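Local atomic coordinates of CELL WALL surface anchor family protein (Streptococcus pneumoniae, PDB entry 2X9X), a protein that probably forms the repeating backbone of the pneumococcal pilus, a cell-surface fibre that serves in adhesion. Residues P6-D11 against L254-P259; A16-P21 against V42-A47; A54-R59 against V137-G142; L164-V169 against F220-I225. The protein carries 1 engineered substitution. All coordinates share one frame; numbering follows the deposited sequence.

Contact 1. Residues P6-D11 against L254-P259. With NA (sodium ion), chain C.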
loop_
_atom_site.group_PDB
_atom_site.type_symbol
_atom_site.label_atom_id
_atom_site.label_comp_id
_atom_site.label_asym_id
_atom_site.label_seq_id
_atom_site.Cartn_x
_atom_site.Cartn_y
_atom_site.Cartn_z
ATOM N N PRO A 6 5.196 -25.324 -14.991
ATOM C CA PRO A 6 4.154 -24.311 -15.173
ATOM C C PRO A 6 4.773 -22.918 -15.231
ATOM O O PRO A 6 5.923 -22.732 -14.822
ATOM C CB PRO A 6 3.293 -24.457 -13.917
ATOM C CG PRO A 6 4.190 -25.070 -12.897
ATOM C CD PRO A 6 5.196 -25.904 -13.636
ATOM N N LYS A 7 4.011 -21.957 -15.737
ATOM C CA LYS A 7 4.467 -20.577 -15.843
ATOM C C LYS A 7 3.430 -19.656 -15.223
ATOM O O LYS A 7 2.238 -19.957 -15.235
ATOM C CB LYS A 7 4.671 -20.190 -17.309
ATOM C CG LYS A 7 5.736 -20.985 -18.033
ATOM C CD LYS A 7 5.740 -20.663 -19.519
ATOM C CE LYS A 7 6.109 -19.211 -19.770
ATOM N NZ LYS A 7 7.533 -18.928 -19.425
ATOM N N ILE A 8 3.876 -18.526 -14.689
ATOM C CA ILE A 8 2.958 -17.621 -14.013
ATOM C C ILE A 8 3.313 -16.157 -14.250
ATOM O O ILE A 8 4.474 -15.815 -14.474
ATOM C CB ILE A 8 2.925 -17.897 -12.488
ATOM C CG1 ILE A 8 1.699 -17.249 -11.835
ATOM C CG2 ILE A 8 4.211 -17.404 -11.827
ATOM C CD1 ILE A 8 1.404 -17.775 -10.432
ATOM N N ASP A 9 2.295 -15.306 -14.221
ATOM C CA ASP A 9 2.501 -13.870 -14.137
ATOM C C ASP A 9 1.367 -13.246 -13.337
ATOM O O ASP A 9 0.247 -13.764 -13.310
ATOM C CB ASP A 9 2.585 -13.231 -15.528
ATOM C CG ASP A 9 3.037 -11.778 -15.480
ATOM O OD1 ASP A 9 3.824 -11.427 -14.573
ATOM O OD2 ASP A 9 2.612 -10.986 -16.350
ATOM N N LYS A 10 1.671 -12.153 -12.653
ATOM C CA LYS A 10 0.637 -11.337 -12.032
ATOM C C LYS A 10 0.819 -9.904 -12.485
ATOM O O LYS A 10 1.942 -9.413 -12.566
ATOM C CB LYS A 10 0.703 -11.388 -10.506
ATOM C CG LYS A 10 -0.291 -10.434 -9.887
ATOM C CD LYS A 10 -0.235 -10.386 -8.380
ATOM C CE LYS A 10 -1.322 -9.450 -7.890
ATOM N NZ LYS A 10 -1.544 -9.550 -6.436
ATOM N N ASP A 11 -0.283 -9.229 -12.781
ATOM C CA ASP A 11 -0.213 -7.833 -13.182
ATOM C C ASP A 11 -1.594 -7.232 -13.012
ATOM O O ASP A 11 -2.521 -7.899 -12.533
ATOM C CB ASP A 11 0.255 -7.717 -14.637
ATOM C CG ASP A 11 1.034 -6.433 -14.911
ATOM O OD1 ASP A 11 0.775 -5.405 -14.250
ATOM O OD2 ASP A 11 1.906 -6.455 -15.802
ATOM N N LEU A 254 6.219 -21.134 -7.777
ATOM C CA LEU A 254 6.312 -20.058 -8.756
ATOM C C LEU A 254 6.071 -18.733 -8.051
ATOM O O LEU A 254 5.153 -18.611 -7.242
ATOM C CB LEU A 254 5.305 -20.250 -9.894
ATOM C CG LEU A 254 5.400 -21.547 -10.698
ATOM C CD1 LEU A 254 4.514 -21.468 -11.944
ATOM C CD2 LEU A 254 6.842 -21.851 -11.082
ATOM N N ASP A 255 6.904 -17.749 -8.366
ATOM C CA ASP A 255 6.916 -16.479 -7.656
ATOM C C ASP A 255 7.120 -15.362 -8.675
ATOM O O ASP A 255 8.255 -15.004 -8.984
ATOM C CB ASP A 255 8.055 -16.504 -6.630
ATOM C CG ASP A 255 8.166 -15.223 -5.831
ATOM O OD1 ASP A 255 7.816 -14.152 -6.361
ATOM O OD2 ASP A 255 8.621 -15.288 -4.669
ATOM N N PRO A 256 6.016 -14.821 -9.213
ATOM C CA PRO A 256 6.058 -13.815 -10.281
ATOM C C PRO A 256 6.504 -12.467 -9.744
ATOM O O PRO A 256 6.548 -12.291 -8.528
ATOM C CB PRO A 256 4.590 -13.714 -10.701
ATOM C CG PRO A 256 3.851 -14.023 -9.443
ATOM C CD PRO A 256 4.627 -15.172 -8.867
ATOM N N THR A 257 6.835 -11.533 -10.631
ATOM C CA THR A 257 7.154 -10.171 -10.216
ATOM C C THR A 257 5.880 -9.330 -10.204
ATOM O O THR A 257 5.267 -9.091 -11.247
ATOM C CB THR A 257 8.206 -9.518 -11.135
ATOM O OG1 THR A 257 9.382 -10.337 -11.179
ATOM C CG2 THR A 257 8.580 -8.133 -10.620
ATOM N N GLU A 258 5.477 -8.885 -9.018
ATOM C CA GLU A 258 4.237 -8.127 -8.871
ATOM C C GLU A 258 4.385 -6.661 -9.258
ATOM O O GLU A 258 5.445 -6.060 -9.060
ATOM C CB GLU A 258 3.719 -8.198 -7.433
ATOM C CG GLU A 258 3.210 -9.552 -7.007
ATOM C CD GLU A 258 4.324 -10.503 -6.657
ATOM O OE1 GLU A 258 5.472 -10.052 -6.428
ATOM O OE2 GLU A 258 4.044 -11.710 -6.612
ATOM N N PRO A 259 3.303 -6.071 -9.787
ATOM C CA PRO A 259 3.299 -4.630 -10.051
ATOM C C PRO A 259 3.205 -3.858 -8.737
ATOM O O PRO A 259 3.070 -4.464 -7.672
ATOM C CB PRO A 259 2.029 -4.430 -10.880
ATOM C CG PRO A 259 1.126 -5.542 -10.463
ATOM C CD PRO A 259 2.007 -6.705 -10.091
HETATM NA NA NA C . 5.456 -13.401 -5.163
HETATM O O HOH W 1 6.353 -12.100 -13.551
#

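Contact 2. Residues A16-P21 against V42-A47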
loop_
_atom_site.group_PDB
_atom_site.type_symbol
_atom_site.label_atom_id
_atom_site.label_comp_id
_atom_site.label_asym_id
_atom_site.label_seq_id
_atom_site.Cartn_x
_atom_site.Cartn_y
_atom_site.Cartn_z
ATOM N N ALA A 16 -1.361 -9.098 -17.588
ATOM C CA ALA A 16 -0.610 -10.295 -17.218
ATOM C C ALA A 16 -0.303 -11.168 -18.426
ATOM O O ALA A 16 -1.140 -11.339 -19.311
ATOM C CB ALA A 16 -1.354 -11.093 -16.148
ATOM N N ASN A 17 0.907 -11.714 -18.452
ATOM C CA ASN A 17 1.359 -12.543 -19.559
ATOM C C ASN A 17 2.495 -13.456 -19.102
ATOM O O ASN A 17 3.633 -13.014 -18.987
ATOM C CB ASN A 17 1.821 -11.650 -20.716
ATOM C CG ASN A 17 2.134 -12.435 -21.971
ATOM O OD1 ASN A 17 2.447 -13.624 -21.912
ATOM N ND2 ASN A 17 2.061 -11.767 -23.120
ATOM N N PRO A 18 2.185 -14.735 -18.826
ATOM C CA PRO A 18 3.182 -15.668 -18.290
ATOM C C PRO A 18 4.311 -15.955 -19.275
ATOM O O PRO A 18 5.433 -16.228 -18.851
ATOM C CB PRO A 18 2.374 -16.950 -18.035
ATOM C CG PRO A 18 0.948 -16.533 -18.053
ATOM C CD PRO A 18 0.867 -15.370 -18.985
ATOM N N ASP A 19 4.014 -15.895 -20.570
ATOM C CA ASP A 19 5.020 -16.150 -21.593
ATOM C C ASP A 19 5.981 -14.977 -21.740
ATOM O O ASP A 19 7.186 -15.167 -21.908
ATOM C CB ASP A 19 4.352 -16.441 -22.939
ATOM C CG ASP A 19 3.593 -17.751 -22.939
ATOM O OD1 ASP A 19 4.096 -18.730 -22.349
ATOM O OD2 ASP A 19 2.494 -17.803 -23.532
ATOM N N THR A 20 5.441 -13.765 -21.671
ATOM C CA THR A 20 6.230 -12.564 -21.915
ATOM C C THR A 20 5.831 -11.442 -20.960
ATOM O O THR A 20 5.125 -10.511 -21.345
ATOM C CB THR A 20 6.059 -12.077 -23.368
ATOM O OG1 THR A 20 6.044 -13.203 -24.255
ATOM C CG2 THR A 20 7.192 -11.147 -23.757
ATOM N N PRO A 21 6.275 -11.536 -19.699
ATOM C CA PRO A 21 5.946 -10.534 -18.679
ATOM C C PRO A 21 6.395 -9.121 -19.055
ATOM O O PRO A 21 7.424 -8.939 -19.708
ATOM C CB PRO A 21 6.718 -11.022 -17.451
ATOM C CG PRO A 21 6.862 -12.485 -17.656
ATOM C CD PRO A 21 7.017 -12.677 -19.135
ATOM N N VAL A 42 -2.268 -15.130 -13.982
ATOM C CA VAL A 42 -2.425 -16.087 -15.066
ATOM C C VAL A 42 -1.372 -17.167 -14.917
ATOM O O VAL A 42 -0.181 -16.866 -14.820
ATOM C CB VAL A 42 -2.299 -15.409 -16.444
ATOM C CG1 VAL A 42 -2.458 -16.428 -17.557
ATOM C CG2 VAL A 42 -3.334 -14.305 -16.580
ATOM N N THR A 43 -1.821 -18.417 -14.876
ATOM C CA THR A 43 -0.930 -19.558 -14.688
ATOM C C THR A 43 -1.120 -20.585 -15.800
ATOM O O THR A 43 -2.238 -21.031 -16.053
ATOM C CB THR A 43 -1.177 -20.237 -13.322
ATOM O OG1 THR A 43 -1.181 -19.245 -12.288
ATOM C CG2 THR A 43 -0.092 -21.268 -13.024
ATOM N N LYS A 44 -0.027 -20.949 -16.466
ATOM C CA LYS A 44 -0.050 -21.989 -17.487
ATOM C C LYS A 44 0.339 -23.322 -16.868
ATOM O O LYS A 44 1.409 -23.448 -16.273
ATOM C CB LYS A 44 0.920 -21.656 -18.622
ATOM C CG LYS A 44 0.624 -20.358 -19.351
ATOM C CD LYS A 44 -0.506 -20.526 -20.345
ATOM C CE LYS A 44 -0.624 -19.305 -21.245
ATOM N NZ LYS A 44 -1.798 -19.389 -22.156
ATOM N N ILE A 45 -0.531 -24.315 -17.007
ATOM C CA ILE A 45 -0.249 -25.650 -16.502
ATOM C C ILE A 45 -0.053 -26.596 -17.675
ATOM O O ILE A 45 -0.903 -26.675 -18.559
ATOM C CB ILE A 45 -1.375 -26.152 -15.577
ATOM C CG1 ILE A 45 -1.450 -25.265 -14.326
ATOM C CG2 ILE A 45 -1.164 -27.621 -15.208
ATOM C CD1 ILE A 45 -2.507 -25.673 -13.335
ATOM N N PRO A 46 1.083 -27.308 -17.693
ATOM C CA PRO A 46 1.462 -28.170 -18.817
ATOM C C PRO A 46 0.462 -29.296 -19.059
ATOM O O PRO A 46 -0.235 -29.727 -18.138
ATOM C CB PRO A 46 2.807 -28.754 -18.364
ATOM C CG PRO A 46 2.782 -28.623 -16.867
ATOM C CD PRO A 46 2.117 -27.305 -16.647
ATOM N N ALA A 47 0.393 -29.764 -20.299
ATOM C CA ALA A 47 -0.410 -30.936 -20.614
ATOM C C ALA A 47 0.124 -32.119 -19.816
ATOM O O ALA A 47 1.303 -32.160 -19.474
ATOM C CB ALA A 47 -0.351 -31.231 -22.099
#

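Contact 3. Residues A54-R59 against V137-G142. With NA (sodium ion), chain C.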
loop_
_atom_site.group_PDB
_atom_site.type_symbol
_atom_site.label_atom_id
_atom_site.label_comp_id
_atom_site.label_asym_id
_atom_site.label_seq_id
_atom_site.Cartn_x
_atom_site.Cartn_y
_atom_site.Cartn_z
ATOM N N ALA A 54 -2.519 -27.625 -6.201
ATOM C CA ALA A 54 -2.351 -26.406 -6.976
ATOM C C ALA A 54 -2.977 -25.292 -6.157
ATOM O O ALA A 54 -4.202 -25.128 -6.157
ATOM C CB ALA A 54 -3.032 -26.521 -8.336
ATOM N N ASN A 55 -2.132 -24.558 -5.434
ATOM C CA ASN A 55 -2.580 -23.515 -4.515
ATOM C C ASN A 55 -1.992 -22.145 -4.847
ATOM O O ASN A 55 -0.791 -22.016 -5.083
ATOM C CB ASN A 55 -2.204 -23.877 -3.072
ATOM C CG ASN A 55 -2.952 -25.093 -2.552
ATOM O OD1 ASN A 55 -3.833 -25.636 -3.220
ATOM N ND2 ASN A 55 -2.605 -25.520 -1.341
ATOM N N TRP A 56 -2.840 -21.122 -4.855
ATOM C CA TRP A 56 -2.377 -19.749 -4.999
ATOM C C TRP A 56 -2.634 -18.988 -3.705
ATOM O O TRP A 56 -3.685 -19.135 -3.087
ATOM C CB TRP A 56 -3.117 -19.038 -6.130
ATOM C CG TRP A 56 -2.874 -19.579 -7.508
ATOM C CD1 TRP A 56 -2.012 -19.081 -8.446
ATOM C CD2 TRP A 56 -3.535 -20.693 -8.122
ATOM N NE1 TRP A 56 -2.087 -19.826 -9.600
ATOM C CE2 TRP A 56 -3.012 -20.823 -9.425
ATOM C CE3 TRP A 56 -4.506 -21.602 -7.690
ATOM C CZ2 TRP A 56 -3.439 -21.819 -10.308
ATOM C CZ3 TRP A 56 -4.925 -22.595 -8.565
ATOM C CH2 TRP A 56 -4.388 -22.695 -9.859
ATOM N N SER A 57 -1.680 -18.164 -3.298
ATOM C CA SER A 57 -1.899 -17.311 -2.143
ATOM C C SER A 57 -1.344 -15.921 -2.390
ATOM O O SER A 57 -0.296 -15.763 -3.028
ATOM C CB SER A 57 -1.311 -17.937 -0.879
ATOM O OG SER A 57 0.040 -18.294 -1.062
ATOM N N ASP A 58 -2.076 -14.916 -1.918
ATOM C CA ASP A 58 -1.686 -13.522 -2.093
ATOM C C ASP A 58 -1.821 -12.783 -0.770
ATOM O O ASP A 58 -2.794 -12.979 -0.040
ATOM C CB ASP A 58 -2.565 -12.848 -3.153
ATOM C CG ASP A 58 -1.985 -11.527 -3.643
ATOM O OD1 ASP A 58 -0.930 -11.110 -3.132
ATOM O OD2 ASP A 58 -2.586 -10.902 -4.542
ATOM N N ARG A 59 -0.838 -11.944 -0.464
ATOM C CA ARG A 59 -0.891 -11.083 0.707
ATOM C C ARG A 59 -0.425 -9.699 0.296
ATOM O O ARG A 59 0.503 -9.562 -0.505
ATOM C CB ARG A 59 0.002 -11.616 1.829
ATOM C CG ARG A 59 -0.510 -12.890 2.492
ATOM C CD ARG A 59 -1.861 -12.666 3.164
ATOM N NE ARG A 59 -2.285 -13.833 3.936
ATOM C CZ ARG A 59 -2.829 -14.927 3.406
ATOM N NH1 ARG A 59 -3.025 -15.010 2.095
ATOM N NH2 ARG A 59 -3.183 -15.936 4.190
ATOM N N VAL A 137 2.050 -12.752 -4.756
ATOM C CA VAL A 137 1.446 -14.049 -5.035
ATOM C C VAL A 137 2.483 -15.161 -5.116
ATOM O O VAL A 137 3.562 -14.970 -5.659
ATOM C CB VAL A 137 0.664 -14.020 -6.365
ATOM C CG1 VAL A 137 0.296 -15.435 -6.807
ATOM C CG2 VAL A 137 -0.575 -13.150 -6.235
ATOM N N THR A 138 2.151 -16.326 -4.578
ATOM C CA THR A 138 2.998 -17.497 -4.752
ATOM C C THR A 138 2.104 -18.642 -5.217
ATOM O O THR A 138 0.965 -18.769 -4.762
ATOM C CB THR A 138 3.745 -17.872 -3.452
ATOM O OG1 THR A 138 4.479 -16.732 -2.974
ATOM C CG2 THR A 138 4.717 -19.018 -3.703
ATOM N N PHE A 139 2.605 -19.446 -6.152
ATOM C CA PHE A 139 1.890 -20.636 -6.606
ATOM C C PHE A 139 2.636 -21.862 -6.112
ATOM O O PHE A 139 3.780 -22.107 -6.505
ATOM C CB PHE A 139 1.757 -20.659 -8.137
ATOM C CG PHE A 139 1.081 -21.901 -8.677
ATOM C CD1 PHE A 139 -0.227 -22.202 -8.336
ATOM C CD2 PHE A 139 1.754 -22.759 -9.538
ATOM C CE1 PHE A 139 -0.850 -23.339 -8.835
ATOM C CE2 PHE A 139 1.136 -23.898 -10.041
ATOM C CZ PHE A 139 -0.167 -24.186 -9.688
ATOM N N ASN A 140 1.979 -22.621 -5.242
ATOM C CA ASN A 140 2.573 -23.793 -4.623
ATOM C C ASN A 140 1.904 -25.043 -5.181
ATOM O O ASN A 140 0.686 -25.175 -5.115
ATOM C CB ASN A 140 2.410 -23.702 -3.104
ATOM C CG ASN A 140 3.019 -22.428 -2.535
ATOM O OD1 ASN A 140 4.199 -22.393 -2.198
ATOM N ND2 ASN A 140 2.214 -21.371 -2.436
ATOM N N TYR A 141 2.702 -25.945 -5.745
ATOM C CA TYR A 141 2.170 -27.083 -6.482
ATOM C C TYR A 141 3.125 -28.268 -6.413
ATOM O O TYR A 141 4.250 -28.147 -5.934
ATOM C CB TYR A 141 1.980 -26.697 -7.953
ATOM C CG TYR A 141 3.284 -26.658 -8.723
ATOM C CD1 TYR A 141 4.165 -25.592 -8.579
ATOM C CD2 TYR A 141 3.640 -27.694 -9.580
ATOM C CE1 TYR A 141 5.363 -25.557 -9.272
ATOM C CE2 TYR A 141 4.836 -27.668 -10.278
ATOM C CZ TYR A 141 5.693 -26.598 -10.118
ATOM O OH TYR A 141 6.884 -26.571 -10.803
ATOM N N GLY A 142 2.672 -29.418 -6.898
ATOM C CA GLY A 142 3.533 -30.576 -7.008
ATOM C C GLY A 142 2.730 -31.853 -7.112
ATOM O O GLY A 142 1.508 -31.829 -6.976
HETATM NA NA NA C . 5.456 -13.401 -5.163
HETATM O O HOH W 2 -0.241 -20.771 -2.100
#

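Contact 4. Residues L164-V169 against F220-I225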
loop_
_atom_site.group_PDB
_atom_site.type_symbol
_atom_site.label_atom_id
_atom_site.label_comp_id
_atom_site.label_asym_id
_atom_site.label_seq_id
_atom_site.Cartn_x
_atom_site.Cartn_y
_atom_site.Cartn_z
ATOM N N LEU A 164 13.126 -13.382 12.689
ATOM C CA LEU A 164 12.692 -14.564 11.956
ATOM C C LEU A 164 12.869 -15.815 12.807
ATOM O O LEU A 164 13.909 -15.995 13.438
ATOM C CB LEU A 164 13.521 -14.715 10.683
ATOM C CG LEU A 164 13.359 -16.020 9.902
ATOM C CD1 LEU A 164 11.962 -16.121 9.274
ATOM C CD2 LEU A 164 14.447 -16.136 8.838
ATOM N N THR A 165 11.847 -16.666 12.830
ATOM C CA THR A 165 11.949 -17.989 13.441
ATOM C C THR A 165 11.520 -19.058 12.442
ATOM O O THR A 165 10.460 -18.950 11.822
ATOM C CB THR A 165 11.069 -18.118 14.701
ATOM O OG1 THR A 165 11.433 -17.108 15.648
ATOM C CG2 THR A 165 11.249 -19.490 15.343
ATOM N N LYS A 166 12.342 -20.093 12.294
ATOM C CA LYS A 166 12.054 -21.176 11.363
ATOM C C LYS A 166 11.952 -22.519 12.081
ATOM O O LYS A 166 12.792 -22.850 12.921
ATOM C CB LYS A 166 13.139 -21.254 10.287
ATOM C CG LYS A 166 12.803 -22.174 9.127
ATOM C CD LYS A 166 14.010 -22.359 8.220
ATOM C CE LYS A 166 13.594 -22.834 6.841
ATOM N NZ LYS A 166 12.880 -24.129 6.926
ATOM N N THR A 167 10.921 -23.287 11.745
ATOM C CA THR A 167 10.799 -24.662 12.214
ATOM C C THR A 167 10.646 -25.589 11.013
ATOM O O THR A 167 10.386 -25.130 9.898
ATOM C CB THR A 167 9.608 -24.844 13.167
ATOM O OG1 THR A 167 8.407 -24.403 12.527
ATOM C CG2 THR A 167 9.820 -24.040 14.439
ATOM N N TRP A 168 10.822 -26.887 11.241
ATOM C CA TRP A 168 10.797 -27.869 10.164
ATOM C C TRP A 168 9.866 -29.016 10.523
ATOM O O TRP A 168 9.850 -29.469 11.668
ATOM C CB TRP A 168 12.198 -28.437 9.929
ATOM C CG TRP A 168 13.264 -27.420 9.622
ATOM C CD1 TRP A 168 13.836 -26.535 10.496
ATOM C CD2 TRP A 168 13.917 -27.211 8.360
ATOM N NE1 TRP A 168 14.787 -25.779 9.849
ATOM C CE2 TRP A 168 14.857 -26.176 8.539
ATOM C CE3 TRP A 168 13.795 -27.801 7.098
ATOM C CZ2 TRP A 168 15.675 -25.718 7.505
ATOM C CZ3 TRP A 168 14.602 -27.339 6.066
ATOM C CH2 TRP A 168 15.530 -26.307 6.278
ATOM N N VAL A 169 9.101 -29.491 9.546
ATOM C CA VAL A 169 8.234 -30.655 9.749
ATOM C C VAL A 169 8.299 -31.589 8.542
ATOM O O VAL A 169 8.657 -31.167 7.440
ATOM C CB VAL A 169 6.764 -30.243 9.993
ATOM C CG1 VAL A 169 6.641 -29.407 11.263
ATOM C CG2 VAL A 169 6.207 -29.484 8.789
ATOM N N PHE A 220 10.534 -11.889 5.000
ATOM C CA PHE A 220 11.668 -12.785 4.789
ATOM C C PHE A 220 11.264 -13.789 3.725
ATOM O O PHE A 220 10.404 -14.638 3.966
ATOM C CB PHE A 220 12.030 -13.551 6.063
ATOM C CG PHE A 220 12.679 -12.715 7.137
ATOM C CD1 PHE A 220 14.041 -12.463 7.113
ATOM C CD2 PHE A 220 11.930 -12.212 8.191
ATOM C CE1 PHE A 220 14.647 -11.713 8.114
ATOM C CE2 PHE A 220 12.525 -11.464 9.199
ATOM C CZ PHE A 220 13.886 -11.209 9.155
ATOM N N VAL A 221 11.867 -13.692 2.545
ATOM C CA VAL A 221 11.542 -14.605 1.459
ATOM C C VAL A 221 12.545 -15.755 1.429
ATOM O O VAL A 221 13.737 -15.545 1.226
ATOM C CB VAL A 221 11.517 -13.879 0.099
ATOM C CG1 VAL A 221 11.030 -14.820 -0.996
ATOM C CG2 VAL A 221 10.628 -12.636 0.179
ATOM N N GLU A 222 12.062 -16.973 1.653
ATOM C CA GLU A 222 12.943 -18.131 1.686
ATOM C C GLU A 222 13.463 -18.471 0.293
ATOM O O GLU A 222 12.685 -18.600 -0.658
ATOM C CB GLU A 222 12.211 -19.337 2.278
ATOM C CG GLU A 222 13.067 -20.585 2.426
ATOM C CD GLU A 222 12.343 -21.696 3.175
ATOM O OE1 GLU A 222 12.303 -22.836 2.668
ATOM O OE2 GLU A 222 11.794 -21.420 4.263
ATOM N N ARG A 223 14.778 -18.624 0.168
ATOM C CA ARG A 223 15.336 -19.177 -1.058
ATOM C C ARG A 223 15.018 -20.668 -1.090
ATOM O O ARG A 223 15.230 -21.376 -0.105
ATOM C CB ARG A 223 16.842 -18.940 -1.133
ATOM C CG ARG A 223 17.213 -17.479 -1.232
ATOM C CD ARG A 223 18.700 -17.310 -1.473
ATOM N NE ARG A 223 19.100 -15.910 -1.375
ATOM C CZ ARG A 223 20.348 -15.477 -1.509
ATOM N NH1 ARG A 223 21.332 -16.334 -1.760
ATOM N NH2 ARG A 223 20.609 -14.182 -1.397
ATOM N N SER A 224 14.511 -21.141 -2.222
ATOM C CA SER A 224 14.072 -22.526 -2.343
ATOM C C SER A 224 15.112 -23.524 -1.854
ATOM O O SER A 224 16.276 -23.484 -2.269
ATOM C CB SER A 224 13.687 -22.847 -3.788
ATOM O OG SER A 224 13.446 -24.234 -3.951
ATOM N N ILE A 225 14.672 -24.417 -0.972
ATOM C CA ILE A 225 15.483 -25.514 -0.476
ATOM C C ILE A 225 14.918 -26.777 -1.105
ATOM O O ILE A 225 13.710 -27.017 -1.038
ATOM C CB ILE A 225 15.394 -25.620 1.055
ATOM C CG1 ILE A 225 15.771 -24.285 1.706
ATOM C CG2 ILE A 225 16.281 -26.745 1.569
ATOM C CD1 ILE A 225 15.522 -24.238 3.203
#

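Contact 1. Residues P6-D11 against L254-P259
Ile8 and Leu254 meet where the linker 254-259 runs along the edge strand 7-12 of a pilin beta-sandwich. The two segments point nearly the same way, 12° apart, yet share no direct hydrogen bond: Lys7, Asp9 and Asp11 bond by their backbones to strand 36-45, Lys10 N, buried under Pro256, has no partner, and Pro256 and Pro259 have no N-H to offer. Packing is therefore mostly apolar. The beta-branch of Ile8 is divided: CG1 lies anti to the backbone N (chi1 -164°), which leaves CG2 to lodge between Leu254 CB, at 3.6 Å, and Pro256 CD, at 3.7 Å. Leu254 sends CD1 against both the ring and the carbonyl O of Pro6, with Leu254 CD1 3.7 Å from Pro6 CG; the flexible leucine branch fits itself to the rigid ring.

Lys10 is built differently. Its chain is extended throughout and its methylenes pass the bent chain of Glu258, CD of Lys10 lying 3.8 Å from Glu258 CG. The straight run delivers NZ to Asn135, to which it is covalently linked as an isopeptide bond, and to a hydrogen bond with Asp58. Asp9 turns its carboxylate to a bridging water, which donates to Asp9 OD1 at 2.8 Å and accepts from Thr257 N; Lys25 forms a salt bridge with the same oxygen. Glu258 folds back at its second torsion (chi2 79°), bringing its acid end to the sodium ion that Asp136 and Val137 also bind. Asp255 OD1 binds the ion at 2.8 Å, and Glu258 OE2 approaches it to 2.6 Å.

Contact 2. Residues A16-P21 against V42-A47
Pro18 lies at about a right angle across Val42, where the loop after strand 7-12 packs on strand 36-45 in a sheet of the first pilin beta-sandwich. Pro18 CG stands 3.4 Å from Val42 CG1, tighter than usual for two carbons, and it also rests against the carbonyl O of the same valine. The two methyls of Val42 divide the work: CG1, anti to the backbone N (chi1 180°), takes the proline, while CG2 meets Ala16 CB at 3.8 Å. A small alanine fits there because the loop closes in on the strand at that point. Lys44, two residues on, turns to the same side; Lys44 CG lies 4.1 Å from Pro18 CB, and the bent chain then crosses Asp19 at about a right angle.

An Asx motif at Asn17 helps shape the loop: its OD1 accepts from Thr20 N at 3.0 Å, the donor well above the carbonyl plane.

Opposite charges come near without pairing: Asp19 OD2 and Lys44 NZ are 4.8 Å apart, and the lysine nitrogen bonds instead to Thr114 OG1. Ala16 N does hydrogen-bond Glu40 of the same strand, but the two segments themselves adhere by apolar packing, with at most a mild electrostatic attraction where Asp19 and Lys44 approach.

Contact 3. Residues A54-R59 against V137-G142
Trp56 and Phe139, facing one another in a non-hydrogen-bonded antiparallel pair, lay their rings side by side, the phenyl and the five-membered ring inclined at 35° with centroids 4.4 Å apart. Phe139 CD1 sits over one face of the indole, 3.3 Å from Trp56 CE2. The two reach this by different first torsions: Trp56 carries CG anti to the carbonyl carbon (chi1 -65°), Phe139 carries it anti to the backbone N (chi1 177°), and both rings end up pointing the same way. Large flat groups suit this buried face, where Ala54, being small, leaves room for the rim of the phenylalanine. Trp56 NE1 is satisfied by Thr43 OG1.

On the same face a methyl of Val137, in the given conformer, lies beside the Asp58 carboxylate. The opposite face is polar, with Ser57 OG 2.7 Å from a water that also bonds weakly to Asn55 O.

Four backbone hydrogen bonds tie Asn55 to Asn140 and Ser57 to Thr138, the shortest being Asn140 N to Asn55 O at 2.8 Å. Val137 turns its carbonyl O the other way, 2.5 Å from the sodium ion. The strands belong to a pilin beta-sandwich whose inner face brings Asp58 to the Lys10-Asn135 isopeptide bond, as an acid does in related domains.

Contact 4. Residues L164-V169 against F220-I225
Leu164 and Phe220 provide the main apolar contact, a CH-pi interaction. Leu164 CB comes down over the centre of the ring, 3.8 Å from the Phe220 centroid and only 12° off the ring normal. With CG anti to the backbone N (chi1 170°), both leucine methyls lie over the same face, displaced toward the CG side of the ring, Leu164 CD1 being 4.1 Å from Phe220 CG. A wide, flat phenylalanine and a branched leucine suit this place: the CA atoms of Leu164 and Phe220 are 7.5 Å apart, and the segments diverge from there. At the far end Ile225 and Trp168 approach from opposite directions: the long arm of the isoleucine brings its CD1 to 3.7 Å from Trp168 CH2, while Tyr228 meets the indole edge-to-face.

Polar groups occupy the middle. Glu222 reaches inward with an extended chain and crosses Lys166 at about a right angle. Its OE2 touches the last methylene, Lys166 CE, at 3.4 Å, and stays 4.0 Å from Lys166 NZ without a hydrogen bond between them. That nitrogen is linked covalently to Asn245, and a bend at the final torsion (chi4 -60°) places it 3.2 Å above the plane of the Trp168 ring, over its centre.

No hydrogen bond joins the segments, for they belong to facing sheets. A lysine-asparagine isopeptide bond in a hydrophobic beta-sandwich core, with an acidic side chain close by, is typical of Gram-positive pilin domains; in relatives such an acid assists formation of the bond, and Glu222 is consistently placed.

How the contacts relate
Contact 1 encloses the others along the chain, which visits contact 2, then contact 3, then contact 4 before returning to the linker 254-259. Contacts 1 and 2 have centres 8 Å apart and share the sheet in which strands 7-12 and 36-45 are neighbours. Contact 3, 10 Å from contact 1 between centres, lies in the facing sheet; Asp58 reaches Lys10 across the gap. Contact 4 sits in a separate sandwich, its centre 16 Å from that of contact 3. Each of these two sandwiches has its own lysine-asparagine cross-link, probably helping the pilus withstand pulling. The linker and the sodium ion, held by Asp136 and Val137 and by the linker's Asp255 and Glu258, probably help to fasten the first sandwich to what follows.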